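Local coordinates for protein ethylbenzene dehydrogenase alpha-subunit (Aromatoleum aromaticum, PDB 2IVF) that carries a molybdenum atom, two pterin guanosine dinucleotides and an iron/sulfur cluster as a member of the molybdopterin oxidoreductase family, at residues A[253-257]-A[443-448]; A[85-89]-A[480-484]; A[331-337]-A[396-402]; A[320-326]-A[379-383]. All coordinates share one frame; numbering follows the deposited sequence.

Contact 1 (A[253-257]-A[443-448]); sequences TCSNW and YIGFSS. With MGD (2-amino-5,6-dimercapto-7-methyl-3,7,8a,9-tetrahydro-8-oxa-1,3,9,10-tetraaza-anthracen-4-one guanosine dinucleotide), chain M.
At the C-terminal ends of two neighbouring strands in a parallel sheet, 249-253 and 440-444, Thr-253 and Ile-444 form a parallel bridge beside the MGD pocket. Thr-253 N gives Tyr-443 O a nearly straight hydrogen bond (2.9 Å, 173°), and Gly-445 N returns one to Thr-253 O (3.0 Å). On one face of the sheet Thr-253 CG2 meets Ile-444 CG1, with Leu-461 of helix 454-467 packed against both. Past the bridge the chains leave the sheet and line the diphosphate of MGD, the usual place for a phosphate on a parallel alpha/beta sheet. Asn-256 N binds MGD O1A and Phe-446 N binds MGD O2A at 2.9 Å, so each segment holds one oxygen of the same phosphate. Gly-445 brings its CA to 3.0 Å from Cys-254 O, a closeness permitted by its lack of a side chain. It also starts a type I turn that presents Ser-447 OG to MGD O2B at 2.7 Å; Arg-967 NE is a further partner of this hydroxyl. Tyr-443 has its CG anti to the backbone N (chi1 -167°), which sets its ring against Trp-257 in an edge-to-face pair with planes 65° apart. The indole NE1 lies over the phenol face, 3.2 Å from Tyr-443 CD1, while Ser-255 CB sits at that ring's edge, in its plane.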
# COMPACT_ATOMS: atom_id res chain seq x y z
N THR A 253 -2.90 2.98 -17.50
CA THR A 253 -3.28 1.72 -18.11
C THR A 253 -2.40 0.62 -17.55
O THR A 253 -1.25 0.87 -17.20
CB THR A 253 -3.16 1.77 -19.63
OG1 THR A 253 -3.59 0.52 -20.14
CG2 THR A 253 -1.74 2.10 -20.13
N CYS A 254 -2.95 -0.58 -17.40
CA CYS A 254 -2.19 -1.68 -16.82
C CYS A 254 -1.50 -1.23 -15.55
O CYS A 254 -0.42 -1.66 -15.28
CB CYS A 254 -1.18 -2.23 -17.82
SG CYS A 254 -2.01 -3.15 -19.07
N SER A 255 -2.15 -0.37 -14.76
CA SER A 255 -1.49 0.24 -13.62
C SER A 255 -2.57 0.65 -12.60
O SER A 255 -3.76 0.63 -12.93
CB SER A 255 -0.65 1.44 -14.09
OG SER A 255 -1.49 2.52 -14.48
N ASN A 256 -2.17 0.96 -11.38
CA ASN A 256 -3.11 1.21 -10.29
C ASN A 256 -2.45 2.11 -9.25
O ASN A 256 -2.17 1.70 -8.12
CB ASN A 256 -3.55 -0.10 -9.68
CG ASN A 256 -4.58 0.07 -8.61
OD1 ASN A 256 -5.29 1.06 -8.57
ND2 ASN A 256 -4.63 -0.88 -7.72
N TRP A 257 -2.13 3.32 -9.69
CA TRP A 257 -1.45 4.30 -8.83
C TRP A 257 -2.04 4.50 -7.43
O TRP A 257 -1.29 4.86 -6.51
CB TRP A 257 -1.38 5.63 -9.52
CG TRP A 257 -0.24 5.81 -10.47
CD1 TRP A 257 0.50 4.84 -11.10
CD2 TRP A 257 0.24 7.05 -10.96
NE1 TRP A 257 1.44 5.41 -11.91
CE2 TRP A 257 1.30 6.78 -11.85
CE3 TRP A 257 -0.08 8.36 -10.68
CZ2 TRP A 257 2.03 7.80 -12.47
CZ3 TRP A 257 0.62 9.35 -11.29
CH2 TRP A 257 1.67 9.08 -12.16
N TYR A 443 0.69 6.35 -18.27
CA TYR A 443 1.48 5.46 -17.42
C TYR A 443 1.01 4.06 -17.67
O TYR A 443 -0.07 3.68 -17.24
CB TYR A 443 1.36 5.78 -15.93
CG TYR A 443 2.43 5.07 -15.11
CD1 TYR A 443 2.20 3.77 -14.58
CD2 TYR A 443 3.67 5.63 -14.92
CE1 TYR A 443 3.19 3.13 -13.87
CE2 TYR A 443 4.64 5.01 -14.18
CZ TYR A 443 4.39 3.76 -13.66
OH TYR A 443 5.41 3.08 -12.99
N ILE A 444 1.85 3.32 -18.38
CA ILE A 444 1.72 1.91 -18.54
C ILE A 444 2.42 1.24 -17.37
O ILE A 444 3.63 1.35 -17.21
CB ILE A 444 2.45 1.42 -19.81
CG1 ILE A 444 2.02 2.23 -21.03
CG2 ILE A 444 2.12 -0.07 -20.03
CD1 ILE A 444 2.77 1.86 -22.30
N GLY A 445 1.64 0.52 -16.58
CA GLY A 445 2.15 -0.19 -15.45
C GLY A 445 2.62 -1.56 -15.82
O GLY A 445 2.57 -2.00 -16.96
N PHE A 446 3.02 -2.28 -14.81
CA PHE A 446 3.73 -3.52 -15.04
C PHE A 446 2.81 -4.72 -15.13
O PHE A 446 3.28 -5.85 -15.35
CB PHE A 446 4.86 -3.68 -14.03
CG PHE A 446 6.01 -2.73 -14.26
CD1 PHE A 446 6.82 -2.86 -15.39
CD2 PHE A 446 6.27 -1.72 -13.36
CE1 PHE A 446 7.91 -1.98 -15.60
CE2 PHE A 446 7.37 -0.84 -13.57
CZ PHE A 446 8.17 -0.98 -14.70
N SER A 447 1.50 -4.48 -15.10
CA SER A 447 0.58 -5.51 -15.56
C SER A 447 0.71 -5.74 -17.06
O SER A 447 0.28 -6.77 -17.55
CB SER A 447 -0.87 -5.15 -15.23
OG SER A 447 -1.18 -5.51 -13.89
N SER A 448 1.23 -4.76 -17.80
CA SER A 448 1.40 -4.98 -19.25
C SER A 448 2.41 -6.10 -19.47
O SER A 448 2.22 -7.07 -20.27
CB SER A 448 1.90 -3.70 -19.93
OG SER A 448 2.02 -3.90 -21.34
PB MGD M . -0.12 -3.29 -11.21
O1B MGD M . -0.27 -3.14 -9.74
O2B MGD M . 0.14 -4.67 -11.69
O3B MGD M . 0.98 -2.37 -11.88
O3A MGD M . 2.36 -1.27 -10.05
PA MGD M . 1.61 -0.94 -11.42
O1A MGD M . 0.60 0.07 -11.09
O2A MGD M . 2.58 -0.64 -12.46
O5' MGD M . -1.44 -2.75 -11.95
C5' MGD M . -2.72 -3.26 -11.55
C4' MGD M . -3.78 -2.87 -12.58
O4' MGD M . -3.56 -3.56 -13.79
C3' MGD M . -5.04 -3.49 -12.03
O3' MGD M . -5.69 -2.50 -11.24
C2' MGD M . -5.83 -3.84 -13.29
O2' MGD M . -7.01 -3.02 -13.37
C1' MGD M . -4.85 -3.52 -14.43
N9 MGD M . -4.93 -4.58 -15.46
C8 MGD M . -4.79 -5.91 -15.30
N7 MGD M . -4.88 -6.53 -16.48
C5 MGD M . -5.08 -5.56 -17.41
C6 MGD M . -5.28 -5.52 -18.78
O6 MGD M . -5.34 -6.51 -19.52
N1 MGD M . -5.44 -4.26 -19.37
C2 MGD M . -5.43 -3.05 -18.67
N2 MGD M . -5.61 -1.86 -19.35
N3 MGD M . -5.21 -3.11 -17.35
C4 MGD M . -5.06 -4.32 -16.74
C10 MGD M . 3.37 -2.21 -9.98
C11 MGD M . 4.53 -1.61 -9.23
O11 MGD M . 4.08 -1.23 -7.99
C12 MGD M . 5.77 -2.51 -9.13
S12 MGD M . 6.23 -3.60 -10.43
C13 MGD M . 6.55 -2.46 -8.01
S13 MGD M . 7.96 -3.46 -7.91
C14 MGD M . 6.19 -1.58 -6.86
N15 MGD M . 5.52 -2.45 -5.85
C16 MGD M . 4.56 -1.94 -4.97
C17 MGD M . 4.03 -2.67 -3.93
O17 MGD M . 4.37 -3.86 -3.73
N18 MGD M . 3.06 -2.05 -3.11
C19 MGD M . 2.65 -0.77 -3.29
N19 MGD M . 1.72 -0.28 -2.45
N20 MGD M . 3.16 -0.10 -4.34
C21 MGD M . 4.10 -0.63 -5.13
N22 MGD M . 4.62 0.09 -6.20
C23 MGD M . 5.16 -0.53 -7.37

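Contact 2 (A[85-89]-A[480-484]); sequences ICWPQ and AWAYS. With MGD (2-amino-5,6-dimercapto-7-methyl-3,7,8a,9-tetrahydro-8-oxa-1,3,9,10-tetraaza-anthracen-4-one guanosine dinucleotide), chain M; SF4 (iron/sulfur cluster), chain K.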
# COMPACT_ATOMS: atom_id res chain seq x y z
N ILE A 85 11.22 -1.84 -2.62
CA ILE A 85 10.97 -1.23 -3.91
C ILE A 85 9.48 -0.97 -4.15
O ILE A 85 8.78 -1.72 -4.82
CB ILE A 85 11.65 -1.99 -5.08
CG1 ILE A 85 13.17 -2.04 -4.85
CG2 ILE A 85 11.35 -1.29 -6.40
CD1 ILE A 85 13.85 -0.60 -4.65
N CYS A 86 8.98 0.12 -3.56
CA CYS A 86 7.87 0.81 -4.17
C CYS A 86 8.39 1.31 -5.50
O CYS A 86 9.59 1.53 -5.65
CB CYS A 86 7.38 1.94 -3.27
SG CYS A 86 8.76 2.81 -2.41
N TRP A 87 7.48 1.52 -6.46
CA TRP A 87 7.82 1.97 -7.78
C TRP A 87 6.69 2.82 -8.34
O TRP A 87 5.51 2.45 -8.26
CB TRP A 87 8.09 0.80 -8.75
CG TRP A 87 8.87 1.31 -9.89
CD1 TRP A 87 8.39 1.73 -11.09
CD2 TRP A 87 10.27 1.56 -9.92
NE1 TRP A 87 9.41 2.20 -11.87
CE2 TRP A 87 10.58 2.09 -11.18
CE3 TRP A 87 11.31 1.34 -9.01
CZ2 TRP A 87 11.89 2.42 -11.58
CZ3 TRP A 87 12.60 1.72 -9.37
CH2 TRP A 87 12.89 2.21 -10.67
N PRO A 88 7.05 3.97 -8.93
CA PRO A 88 8.37 4.61 -8.84
C PRO A 88 8.78 4.67 -7.39
O PRO A 88 7.92 4.86 -6.53
CB PRO A 88 8.09 5.99 -9.40
CG PRO A 88 7.05 5.78 -10.41
CD PRO A 88 6.13 4.74 -9.79
N GLN A 89 10.06 4.45 -7.09
CA GLN A 89 10.46 4.40 -5.68
C GLN A 89 10.10 5.71 -5.02
O GLN A 89 10.43 6.75 -5.55
CB GLN A 89 11.95 4.09 -5.56
CG GLN A 89 12.28 3.09 -4.46
CD GLN A 89 12.41 3.74 -3.11
OE1 GLN A 89 12.69 4.93 -3.02
NE2 GLN A 89 12.18 2.96 -2.04
N ALA A 480 7.89 5.21 -16.03
CA ALA A 480 8.98 5.81 -15.30
C ALA A 480 10.08 4.77 -15.12
O ALA A 480 10.27 4.24 -14.04
CB ALA A 480 8.51 6.29 -13.97
N TRP A 481 10.84 4.53 -16.18
CA TRP A 481 11.79 3.44 -16.20
C TRP A 481 13.19 3.92 -16.56
O TRP A 481 14.00 3.16 -17.01
CB TRP A 481 11.27 2.43 -17.21
CG TRP A 481 11.65 1.03 -16.98
CD1 TRP A 481 12.09 0.15 -17.92
CD2 TRP A 481 11.60 0.31 -15.76
NE1 TRP A 481 12.33 -1.07 -17.35
CE2 TRP A 481 12.03 -0.99 -16.02
CE3 TRP A 481 11.22 0.64 -14.46
CZ2 TRP A 481 12.12 -1.94 -15.05
CZ3 TRP A 481 11.30 -0.32 -13.49
CH2 TRP A 481 11.74 -1.60 -13.78
N ALA A 482 13.43 5.22 -16.45
CA ALA A 482 14.76 5.79 -16.55
C ALA A 482 15.29 5.95 -15.13
O ALA A 482 14.64 6.53 -14.28
CB ALA A 482 14.70 7.13 -17.25
N TYR A 483 16.48 5.43 -14.86
CA TYR A 483 17.07 5.64 -13.55
C TYR A 483 18.57 5.39 -13.57
O TYR A 483 19.04 4.72 -14.48
CB TYR A 483 16.43 4.71 -12.52
CG TYR A 483 16.31 3.24 -12.92
CD1 TYR A 483 17.34 2.32 -12.69
CD2 TYR A 483 15.12 2.77 -13.48
CE1 TYR A 483 17.19 0.95 -13.06
CE2 TYR A 483 14.95 1.43 -13.84
CZ TYR A 483 15.99 0.52 -13.65
OH TYR A 483 15.73 -0.78 -14.02
N SER A 484 19.28 5.93 -12.59
CA SER A 484 20.69 5.65 -12.45
C SER A 484 20.81 4.56 -11.45
O SER A 484 20.39 4.73 -10.31
CB SER A 484 21.43 6.82 -11.88
OG SER A 484 22.80 6.49 -11.78
PB MGD M . -0.12 -3.29 -11.21
O1B MGD M . -0.27 -3.14 -9.74
O2B MGD M . 0.14 -4.67 -11.69
O3B MGD M . 0.98 -2.37 -11.88
O3A MGD M . 2.36 -1.27 -10.05
PA MGD M . 1.61 -0.94 -11.42
O1A MGD M . 0.60 0.07 -11.09
O2A MGD M . 2.58 -0.64 -12.46
O5' MGD M . -1.44 -2.75 -11.95
C5' MGD M . -2.72 -3.26 -11.55
C4' MGD M . -3.78 -2.87 -12.58
O4' MGD M . -3.56 -3.56 -13.79
C3' MGD M . -5.04 -3.49 -12.03
O3' MGD M . -5.69 -2.50 -11.24
C2' MGD M . -5.83 -3.84 -13.29
O2' MGD M . -7.01 -3.02 -13.37
C1' MGD M . -4.85 -3.52 -14.43
N9 MGD M . -4.93 -4.58 -15.46
C8 MGD M . -4.79 -5.91 -15.30
N7 MGD M . -4.88 -6.53 -16.48
C5 MGD M . -5.08 -5.56 -17.41
C6 MGD M . -5.28 -5.52 -18.78
O6 MGD M . -5.34 -6.51 -19.52
N1 MGD M . -5.44 -4.26 -19.37
C2 MGD M . -5.43 -3.05 -18.67
N2 MGD M . -5.61 -1.86 -19.35
N3 MGD M . -5.21 -3.11 -17.35
C4 MGD M . -5.06 -4.32 -16.74
C10 MGD M . 3.37 -2.21 -9.98
C11 MGD M . 4.53 -1.61 -9.23
O11 MGD M . 4.08 -1.23 -7.99
C12 MGD M . 5.77 -2.51 -9.13
S12 MGD M . 6.23 -3.60 -10.43
C13 MGD M . 6.55 -2.46 -8.01
S13 MGD M . 7.96 -3.46 -7.91
C14 MGD M . 6.19 -1.58 -6.86
N15 MGD M . 5.52 -2.45 -5.85
C16 MGD M . 4.56 -1.94 -4.97
C17 MGD M . 4.03 -2.67 -3.93
O17 MGD M . 4.37 -3.86 -3.73
N18 MGD M . 3.06 -2.05 -3.11
C19 MGD M . 2.65 -0.77 -3.29
N19 MGD M . 1.72 -0.28 -2.45
N20 MGD M . 3.16 -0.10 -4.34
C21 MGD M . 4.10 -0.63 -5.13
N22 MGD M . 4.62 0.09 -6.20
C23 MGD M . 5.16 -0.53 -7.37
FE1 SF4 K . 5.94 4.37 1.17
FE2 SF4 K . 7.62 6.36 0.41
FE3 SF4 K . 8.49 4.49 2.10
FE4 SF4 K . 8.01 3.84 -0.52
S1 SF4 K . 9.66 5.19 0.24
S2 SF4 K . 7.38 2.64 1.40
S3 SF4 K . 6.24 5.23 -0.94
S4 SF4 K . 6.83 6.03 2.53
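Trp-87 reaches across to Ala-480, Trp-481 and Tyr-483, putting its indole at the middle of an aromatic cluster. With chi1 at -160° the indole swings to the side away from its own backbone N and leads from the pterin side of MGD, and a chi2 of -95° turns the indole plane roughly perpendicular to the plane through CA, CB and CG. In this pose NE1 donates to Ala-480 O at 3.1 Å, a bent bond (136°) whose acceptor lies somewhat out of the indole plane. Trp-481 presents its CE3-CZ3 edge to one indole face, in an offset edge-to-face pair, with Trp-481 CZ3 3.4 Å from Trp-87 CZ2. Gln-89 N lies over the opposite face. At the far end of the indole the roles reverse: Trp-87 turns its own edge to the face of Tyr-483, CH2 meeting Tyr-483 CD2 at 3.6 Å. Pro-88, which follows a cis peptide, rests its CG on Ala-480 CB at 3.9 Å. On the cofactor side Trp-87 O lies 3.1 Å from MGD C23, and the preceding Cys-86 ligates iron FE4 of the cluster through SG (2.3 Å). The buried indole N-H thus has a backbone acceptor, and that bond together with two nearly perpendicular aromatic neighbours should fix the rotation of a side chain lying only about 6 Å from the molybdenum atom.

Contact 3 (A[331-337]-A[396-402]); sequences LPLLVRM and IQVRTVF
Val-335 N donates to Arg-399 O at 2.8 Å, the shortest hydrogen bond between the two segments, and Arg-399 N answers to Val-335 O at 3.0 Å. This hydrogen-bonded pair centres an antiparallel pairing of strands 334-336 and 395-400; strand 385-389 lies on the other side of the latter, completing a three-stranded sheet. Two residues on, Met-337 N donates to Gln-397 O (3.0 Å). Toward the other end strand 395-400 passes straight into helix 401-408, with Thr-400 as N-cap: its OG1 accepts from Glu-403 N and probably bonds to Leu-382 O. The first amides of that helix, which find no acceptor within it, turn to the loop before strand 334-336. Val-401 N donates to Leu-333 O at 3.0 Å, and Phe-402 N to Leu-331 O at 2.9 Å, in the carbonyl plane on a lone pair. Leu-331 also sets CD1 at the edge of the Phe-402 ring and CD2 against Val-401 CG1. The sheet face bearing Val-335 and Arg-399 joins Val-335 CG2 to Val-401 CG2 (3.7 Å). Met-337, bent at chi2 (-65°) and again at chi3, folds back across the extended Arg-399, its SD over one guanidinium face and 3.4 Å from NE; Arg-399 NH1 has a long, weak ion pair with Glu-407. On the face of Arg-336 and Val-398, Val-398 CG2 packs on Leu-334. Arg-336 forms a salt bridge with Asp-338, while Ile-396 crosses it obliquely, its CD1 resting on the CG-to-NE part, 3.4 Å from NE.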
# COMPACT_ATOMS: atom_id res chain seq x y z
N LEU A 331 6.64 4.09 -40.59
CA LEU A 331 5.40 4.12 -41.37
C LEU A 331 5.60 4.49 -42.85
O LEU A 331 4.92 3.97 -43.71
CB LEU A 331 4.31 4.98 -40.70
CG LEU A 331 3.79 4.59 -39.31
CD1 LEU A 331 2.41 5.24 -39.11
CD2 LEU A 331 3.72 3.12 -39.08
N PRO A 332 6.52 5.43 -43.17
CA PRO A 332 6.78 5.66 -44.60
C PRO A 332 7.81 4.74 -45.27
O PRO A 332 8.08 4.93 -46.44
CB PRO A 332 7.31 7.10 -44.61
CG PRO A 332 8.03 7.20 -43.34
CD PRO A 332 7.22 6.43 -42.33
N LEU A 333 8.39 3.78 -44.57
CA LEU A 333 9.42 2.95 -45.21
C LEU A 333 8.73 1.91 -46.07
O LEU A 333 7.65 1.41 -45.72
CB LEU A 333 10.34 2.28 -44.20
CG LEU A 333 11.26 3.22 -43.41
CD1 LEU A 333 12.09 2.45 -42.42
CD2 LEU A 333 12.19 4.05 -44.33
N LEU A 334 9.38 1.60 -47.18
CA LEU A 334 8.81 0.70 -48.17
C LEU A 334 9.10 -0.77 -47.88
O LEU A 334 10.20 -1.15 -47.46
CB LEU A 334 9.34 1.05 -49.53
CG LEU A 334 8.96 2.41 -50.11
CD1 LEU A 334 9.76 2.59 -51.43
CD2 LEU A 334 7.45 2.49 -50.37
N VAL A 335 8.07 -1.57 -48.12
CA VAL A 335 8.06 -2.98 -47.87
C VAL A 335 7.71 -3.64 -49.19
O VAL A 335 6.90 -3.12 -49.96
CB VAL A 335 7.05 -3.34 -46.75
CG1 VAL A 335 7.04 -4.82 -46.52
CG2 VAL A 335 7.41 -2.63 -45.48
N ARG A 336 8.37 -4.75 -49.46
CA ARG A 336 8.21 -5.51 -50.67
C ARG A 336 6.94 -6.33 -50.54
O ARG A 336 6.71 -6.97 -49.50
CB ARG A 336 9.41 -6.45 -50.86
CG ARG A 336 10.74 -5.74 -51.10
CD ARG A 336 11.91 -6.70 -51.25
NE ARG A 336 11.67 -7.74 -52.23
CZ ARG A 336 12.61 -8.56 -52.72
NH1 ARG A 336 13.87 -8.47 -52.34
NH2 ARG A 336 12.27 -9.49 -53.58
N MET A 337 6.10 -6.31 -51.57
CA MET A 337 4.85 -7.08 -51.55
C MET A 337 5.06 -8.56 -51.85
O MET A 337 4.15 -9.36 -51.64
CB MET A 337 3.83 -6.47 -52.51
CG MET A 337 3.31 -5.12 -52.06
SD MET A 337 2.37 -5.26 -50.56
CE MET A 337 3.61 -5.00 -49.28
N ILE A 396 8.86 -5.06 -58.76
CA ILE A 396 7.89 -5.56 -57.81
C ILE A 396 7.09 -4.39 -57.28
O ILE A 396 7.50 -3.24 -57.38
CB ILE A 396 8.57 -6.29 -56.63
CG1 ILE A 396 9.64 -5.39 -55.98
CG2 ILE A 396 9.17 -7.61 -57.14
CD1 ILE A 396 10.24 -5.95 -54.73
N GLN A 397 5.93 -4.72 -56.72
CA GLN A 397 5.11 -3.77 -56.01
C GLN A 397 5.72 -3.59 -54.62
O GLN A 397 6.15 -4.56 -53.99
CB GLN A 397 3.68 -4.31 -55.81
CG GLN A 397 2.69 -4.09 -56.96
CD GLN A 397 1.25 -4.16 -56.45
OE1 GLN A 397 0.96 -3.76 -55.30
NE2 GLN A 397 0.34 -4.65 -57.26
N VAL A 398 5.76 -2.34 -54.16
CA VAL A 398 6.18 -2.03 -52.81
C VAL A 398 5.17 -1.04 -52.27
O VAL A 398 4.55 -0.30 -53.04
CB VAL A 398 7.59 -1.44 -52.75
CG1 VAL A 398 8.62 -2.44 -53.32
CG2 VAL A 398 7.66 -0.09 -53.47
N ARG A 399 4.98 -1.05 -50.95
CA ARG A 399 4.11 -0.10 -50.31
C ARG A 399 4.69 0.24 -48.96
O ARG A 399 5.49 -0.51 -48.43
CB ARG A 399 2.70 -0.65 -50.18
CG ARG A 399 2.52 -1.70 -49.11
CD ARG A 399 1.10 -2.25 -49.10
NE ARG A 399 0.92 -3.33 -48.13
CZ ARG A 399 -0.14 -4.15 -48.08
NH1 ARG A 399 -1.15 -4.02 -48.92
NH2 ARG A 399 -0.18 -5.10 -47.17
N THR A 400 4.26 1.35 -48.41
CA THR A 400 4.74 1.79 -47.13
C THR A 400 4.13 0.90 -46.05
O THR A 400 3.07 0.31 -46.25
CB THR A 400 4.32 3.25 -46.86
OG1 THR A 400 2.89 3.35 -46.81
CG2 THR A 400 4.87 4.18 -47.93
N VAL A 401 4.80 0.83 -44.90
CA VAL A 401 4.24 0.19 -43.76
C VAL A 401 2.86 0.77 -43.49
O VAL A 401 1.91 0.03 -43.23
CB VAL A 401 5.09 0.38 -42.51
CG1 VAL A 401 4.33 -0.08 -41.26
CG2 VAL A 401 6.44 -0.37 -42.69
N PHE A 402 2.76 2.10 -43.56
CA PHE A 402 1.49 2.81 -43.39
C PHE A 402 0.35 2.26 -44.26
O PHE A 402 -0.79 2.13 -43.78
CB PHE A 402 1.67 4.31 -43.69
CG PHE A 402 0.46 5.14 -43.36
CD1 PHE A 402 0.29 5.63 -42.08
CD2 PHE A 402 -0.50 5.42 -44.32
CE1 PHE A 402 -0.80 6.42 -41.75
CE2 PHE A 402 -1.61 6.21 -43.99
CZ PHE A 402 -1.75 6.70 -42.72

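Contact 4 (A[320-326]-A[379-383]); sequences FDRQFVC and MPALE
Arg-322 and Glu-383 carry the charged part of the contact. The guanidinium meets the carboxylate end-on, NH1 to OE1 and NH2 to OE2, both at 2.9 Å and both on syn lone pairs, with the two planes only 25° apart. A bend at chi3 (-69°) turns the arginine's end to this alignment. NH1 also donates to a water at 3.1 Å, which lies between it and Pro-380 O, though the approach to that carbonyl is short enough to be doubtful. Apolar packing flanks the ion pair. Leu-382 points into the helix 322-328 surface: its CD1 touches Phe-320 CE2 at 3.7 Å and Val-325 CG1, and its CG rests on Cys-326 SG (3.7 Å). Phe-320 also lays CE2 over a guanidinium face and turns its ring edge to Glu-383 OE2. Along the more exposed side, Met-379 CE lies on the helix backbone, 3.7 Å from Gln-323 CA. Further in, the buried Pro-380 CD meets Cys-326 CB at 3.9 Å. Helix capping belongs to one segment alone: Asp-321 OD1 accepts from Phe-324 N, from above the carboxylate plane. The contact thus joins the start of a short helix to the loop leading into strand 385-389. Two side-by-side bonds should hold the guanidinium in one rotation, and the aromatic and aliphatic groups beside it probably strengthen the ion pair by keeping water from part of it.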
# COMPACT_ATOMS: atom_id res chain seq x y z
N PHE A 320 -4.11 12.39 -38.01
CA PHE A 320 -2.75 12.07 -37.60
C PHE A 320 -1.73 13.17 -38.00
O PHE A 320 -1.92 13.94 -38.94
CB PHE A 320 -2.33 10.67 -38.11
CG PHE A 320 -2.26 10.55 -39.59
CD1 PHE A 320 -3.38 10.24 -40.32
CD2 PHE A 320 -1.06 10.73 -40.27
CE1 PHE A 320 -3.34 10.13 -41.66
CE2 PHE A 320 -1.00 10.60 -41.64
CZ PHE A 320 -2.14 10.31 -42.34
N ASP A 321 -0.64 13.20 -37.25
CA ASP A 321 0.44 14.15 -37.44
C ASP A 321 1.34 13.52 -38.52
O ASP A 321 2.22 12.70 -38.24
CB ASP A 321 1.14 14.35 -36.11
CG ASP A 321 2.22 15.43 -36.12
OD1 ASP A 321 2.76 15.78 -37.18
OD2 ASP A 321 2.56 15.88 -35.00
N ARG A 322 1.08 13.90 -39.75
CA ARG A 322 1.77 13.33 -40.89
C ARG A 322 3.27 13.54 -40.81
O ARG A 322 4.06 12.62 -41.06
CB ARG A 322 1.24 13.92 -42.20
CG ARG A 322 1.86 13.33 -43.45
CD ARG A 322 1.20 13.87 -44.74
NE ARG A 322 -0.16 13.37 -44.86
CZ ARG A 322 -0.53 12.29 -45.54
NH1 ARG A 322 0.35 11.58 -46.23
NH2 ARG A 322 -1.79 11.94 -45.54
N GLN A 323 3.68 14.76 -40.46
CA GLN A 323 5.11 15.10 -40.43
C GLN A 323 5.88 14.25 -39.41
O GLN A 323 6.95 13.72 -39.70
CB GLN A 323 5.23 16.58 -40.14
CG GLN A 323 6.60 17.18 -40.39
CD GLN A 323 6.50 18.67 -40.70
OE1 GLN A 323 5.40 19.22 -40.93
NE2 GLN A 323 7.65 19.34 -40.71
N PHE A 324 5.32 14.12 -38.23
CA PHE A 324 5.90 13.37 -37.13
C PHE A 324 6.02 11.92 -37.52
O PHE A 324 7.06 11.28 -37.29
CB PHE A 324 5.01 13.51 -35.89
CG PHE A 324 5.56 12.87 -34.63
CD1 PHE A 324 5.41 11.51 -34.38
CD2 PHE A 324 6.21 13.65 -33.67
CE1 PHE A 324 5.91 10.91 -33.23
CE2 PHE A 324 6.69 13.07 -32.49
CZ PHE A 324 6.54 11.71 -32.26
N VAL A 325 4.94 11.37 -38.09
CA VAL A 325 4.94 9.97 -38.53
C VAL A 325 6.03 9.72 -39.57
O VAL A 325 6.80 8.77 -39.51
CB VAL A 325 3.53 9.60 -39.01
CG1 VAL A 325 3.53 8.56 -40.12
CG2 VAL A 325 2.69 9.16 -37.81
N CYS A 326 6.11 10.62 -40.52
CA CYS A 326 7.07 10.50 -41.60
C CYS A 326 8.49 10.62 -41.13
O CYS A 326 9.39 10.03 -41.70
CB CYS A 326 6.76 11.56 -42.64
SG CYS A 326 5.36 11.08 -43.67
N MET A 379 8.84 15.43 -47.94
CA MET A 379 7.82 14.61 -47.30
C MET A 379 7.70 13.25 -47.99
O MET A 379 7.26 13.18 -49.13
CB MET A 379 6.46 15.30 -47.33
CG MET A 379 6.15 16.12 -46.10
SD MET A 379 5.70 15.09 -44.69
CE MET A 379 4.42 16.10 -43.94
N PRO A 380 8.06 12.17 -47.29
CA PRO A 380 7.88 10.83 -47.86
C PRO A 380 6.42 10.52 -48.13
O PRO A 380 5.55 11.03 -47.43
CB PRO A 380 8.42 9.90 -46.76
CG PRO A 380 9.22 10.76 -45.87
CD PRO A 380 8.67 12.13 -45.96
N ALA A 381 6.16 9.65 -49.09
CA ALA A 381 4.82 9.09 -49.32
C ALA A 381 4.39 8.31 -48.10
O ALA A 381 5.22 7.71 -47.41
CB ALA A 381 4.82 8.16 -50.55
N LEU A 382 3.09 8.33 -47.82
CA LEU A 382 2.48 7.42 -46.86
C LEU A 382 1.51 6.54 -47.62
O LEU A 382 1.71 5.32 -47.73
CB LEU A 382 1.77 8.18 -45.75
CG LEU A 382 2.68 8.72 -44.65
CD1 LEU A 382 1.85 9.35 -43.57
CD2 LEU A 382 3.60 7.64 -44.05
N GLU A 383 0.47 7.15 -48.17
CA GLU A 383 -0.53 6.39 -48.89
C GLU A 383 0.04 5.96 -50.24
O GLU A 383 0.77 6.71 -50.88
CB GLU A 383 -1.82 7.20 -49.07
CG GLU A 383 -2.56 7.52 -47.72
CD GLU A 383 -2.05 8.78 -47.04
OE1 GLU A 383 -1.02 9.31 -47.49
OE2 GLU A 383 -2.70 9.24 -46.04
O HOH W 1 3.25 12.11 -47.24

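How the contacts relate
Contacts 1 and 2 adjoin at the cofactor, their centres 13 Å apart, and both touch MGD, contact 1 at its diphosphate and guanosine, contact 2 on the pterin side next to the iron/sulfur cluster. They meet directly, Phe-446 CZ lying 3.4 Å from Trp-481 CZ3. Contacts 3 and 4 form a second pair, centres 14 Å apart, far from that site: their nearest atoms are about 15 to 23 Å from those of contacts 1 and 2. Pro-332 CG packs 3.6 Å from Cys-326 O, joining them. Their segments alternate along the chain, and both contacts fall between the two segments of contact 1, which itself lies between those of contact 2.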